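Local coordinates for protein heat-inducible transcription repressor HrcA (PDB 1STZ) that probably represses transcription of the class I heat shock operons grpE-dnaK-dnaJ and groELS, as a DNA-binding regulator, at residues A[285-291]-A[304-310]. Numbering follows the deposited sequence.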
# COMPACT_ATOMS: atom_id res chain seq x y z
N GLU A 285 11.93 -31.59 5.05
CA GLU A 285 11.40 -32.14 3.79
C GLU A 285 10.07 -31.57 3.35
O GLU A 285 9.74 -31.66 2.17
CB GLU A 285 11.21 -33.67 3.89
CG GLU A 285 12.38 -34.49 3.41
CD GLU A 285 12.01 -35.97 3.17
OE1 GLU A 285 11.42 -36.60 4.08
OE2 GLU A 285 12.31 -36.48 2.06
N LYS A 286 9.29 -31.03 4.28
CA LYS A 286 7.98 -30.42 3.99
C LYS A 286 8.02 -29.03 3.39
O LYS A 286 6.98 -28.52 2.97
CB LYS A 286 7.13 -30.35 5.25
CG LYS A 286 6.92 -31.69 5.90
CD LYS A 286 5.85 -32.49 5.22
CE LYS A 286 4.71 -32.75 6.21
NZ LYS A 286 4.00 -31.52 6.58
N PHE A 287 9.21 -28.42 3.36
CA PHE A 287 9.40 -27.02 2.95
C PHE A 287 9.98 -26.87 1.55
O PHE A 287 10.53 -27.82 0.99
CB PHE A 287 10.38 -26.35 3.93
CG PHE A 287 9.84 -26.22 5.32
CD1 PHE A 287 10.13 -27.18 6.29
CD2 PHE A 287 9.05 -25.15 5.67
CE1 PHE A 287 9.64 -27.07 7.57
CE2 PHE A 287 8.54 -25.04 6.98
CZ PHE A 287 8.84 -25.98 7.92
N ALA A 288 9.80 -25.68 1.00
CA ALA A 288 10.60 -25.13 -0.08
C ALA A 288 11.26 -23.84 0.44
O ALA A 288 10.66 -23.10 1.26
CB ALA A 288 9.72 -24.82 -1.26
N VAL A 289 12.48 -23.57 -0.00
CA VAL A 289 13.17 -22.31 0.30
C VAL A 289 13.61 -21.59 -0.95
O VAL A 289 14.33 -22.16 -1.75
CB VAL A 289 14.51 -22.49 1.04
CG1 VAL A 289 14.78 -21.30 1.97
CG2 VAL A 289 14.63 -23.81 1.67
N PHE A 290 13.23 -20.34 -1.10
CA PHE A 290 13.85 -19.44 -2.06
C PHE A 290 14.99 -18.73 -1.38
O PHE A 290 14.88 -18.29 -0.25
CB PHE A 290 12.86 -18.41 -2.58
CG PHE A 290 11.94 -18.93 -3.65
CD1 PHE A 290 10.80 -19.58 -3.32
CD2 PHE A 290 12.26 -18.78 -4.98
CE1 PHE A 290 9.94 -20.08 -4.31
CE2 PHE A 290 11.41 -19.28 -5.97
CZ PHE A 290 10.25 -19.91 -5.62
N SER A 291 16.11 -18.63 -2.06
CA SER A 291 17.23 -17.91 -1.53
C SER A 291 17.90 -17.09 -2.62
O SER A 291 17.77 -17.37 -3.82
CB SER A 291 18.20 -18.88 -0.87
OG SER A 291 18.81 -19.75 -1.82
N VAL A 304 18.99 -13.57 1.63
CA VAL A 304 17.57 -13.58 1.96
C VAL A 304 17.02 -14.99 1.75
O VAL A 304 17.33 -15.63 0.75
CB VAL A 304 16.79 -12.62 1.06
CG1 VAL A 304 15.31 -12.58 1.45
CG2 VAL A 304 17.39 -11.22 1.13
N TYR A 305 16.19 -15.44 2.67
CA TYR A 305 15.57 -16.76 2.63
C TYR A 305 14.07 -16.64 2.84
O TYR A 305 13.62 -15.95 3.74
CB TYR A 305 16.14 -17.66 3.73
CG TYR A 305 17.63 -17.81 3.66
CD1 TYR A 305 18.46 -16.89 4.27
CD2 TYR A 305 18.21 -18.89 3.00
CE1 TYR A 305 19.84 -17.04 4.22
CE2 TYR A 305 19.57 -19.03 2.94
CZ TYR A 305 20.39 -18.10 3.55
OH TYR A 305 21.76 -18.26 3.52
N LEU A 306 13.30 -17.30 1.97
CA LEU A 306 11.86 -17.47 2.11
C LEU A 306 11.53 -18.97 2.26
O LEU A 306 11.75 -19.76 1.35
CB LEU A 306 11.18 -16.97 0.84
CG LEU A 306 9.71 -16.56 0.79
CD1 LEU A 306 9.04 -17.09 -0.45
CD2 LEU A 306 8.90 -16.85 2.02
N PHE A 307 10.97 -19.33 3.39
CA PHE A 307 10.55 -20.69 3.66
C PHE A 307 9.03 -20.75 3.61
O PHE A 307 8.37 -19.95 4.25
CB PHE A 307 11.02 -21.15 5.04
CG PHE A 307 12.50 -21.25 5.18
CD1 PHE A 307 13.23 -20.19 5.68
CD2 PHE A 307 13.15 -22.42 4.85
CE1 PHE A 307 14.62 -20.30 5.84
CE2 PHE A 307 14.51 -22.52 4.99
CZ PHE A 307 15.25 -21.45 5.49
N THR A 308 8.49 -21.70 2.86
CA THR A 308 7.07 -21.98 2.86
C THR A 308 6.90 -23.47 2.89
O THR A 308 7.86 -24.20 2.72
CB THR A 308 6.39 -21.45 1.56
OG1 THR A 308 7.01 -22.04 0.41
CG2 THR A 308 6.61 -19.94 1.38
N SER A 309 5.67 -23.93 3.06
CA SER A 309 5.34 -25.26 2.61
C SER A 309 5.73 -25.43 1.13
O SER A 309 5.66 -24.48 0.34
CB SER A 309 3.85 -25.53 2.75
OG SER A 309 3.55 -26.79 2.20
N LYS A 310 6.14 -26.64 0.76
CA LYS A 310 6.40 -26.96 -0.65
C LYS A 310 5.12 -27.05 -1.46
O LYS A 310 5.19 -27.09 -2.69
CB LYS A 310 7.24 -28.24 -0.80
CG LYS A 310 6.61 -29.52 -0.34
CD LYS A 310 7.60 -30.67 -0.53
CE LYS A 310 7.13 -31.97 0.12
NZ LYS A 310 8.21 -33.00 0.00
O HOH W 1 4.38 -29.39 2.84
O HOH W 2 9.26 -21.07 -0.94
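Val289 packs its CG1 methyl over one face of the Phe307 ring, 3.5 Å from the ring centroid in a CH-pi contact. With chi1 near -66°, Phe307 sends its ring off beside its own backbone N, where both valine methyls reach it; CG2 meets CE2 at 3.6 Å. This is the tight part of the contact. On the same side of the sheet Ser291 CB rests against Tyr305 CD2, while the Phe287 and Phe307 side chains touch Leu253 of helix 247-256. On the other face of the sheet Phe290 and Leu306 lie side by side, CB to CB 4.1 Å, and meet helices 314-334 and 116-131 respectively. Between the two strands, the hydrogen-bonded pairs Ala288/Thr308 and Phe290/Leu306 each exchange two N-H...O bonds; the pull of Leu306 N on Phe290 O is nearly straight at the hydrogen, 169°. Beside the first pair a water donates to Thr308 OG1 and, weakly, to Ala288 O. Thr308 OG1 also donates to Ser309 O, from above that carbonyl plane.

The contact opens to solvent at the partly exposed Glu285, Lys286 and Lys310, where another water joins Lys286 O to Ser309 OG. Lys286 O accepts Lys310 N as well, at 3.0 Å. From there the lysine chain, extended beyond CG, runs back alongside the 285-286 backbone and delivers NZ to Glu285 O at 3.0 Å, while Asp81 takes the same ammonium in a salt bridge. A methionine here would probably leave Glu285 O without this donor and the Asp81 carboxylate without this positive partner. The two segments form the open end of the antiparallel beta hairpin 287-296/299-309, whose strands are neighbours within the five-stranded antiparallel sheet, flanked by helices, of the GAF-like HrcA C-terminal domain.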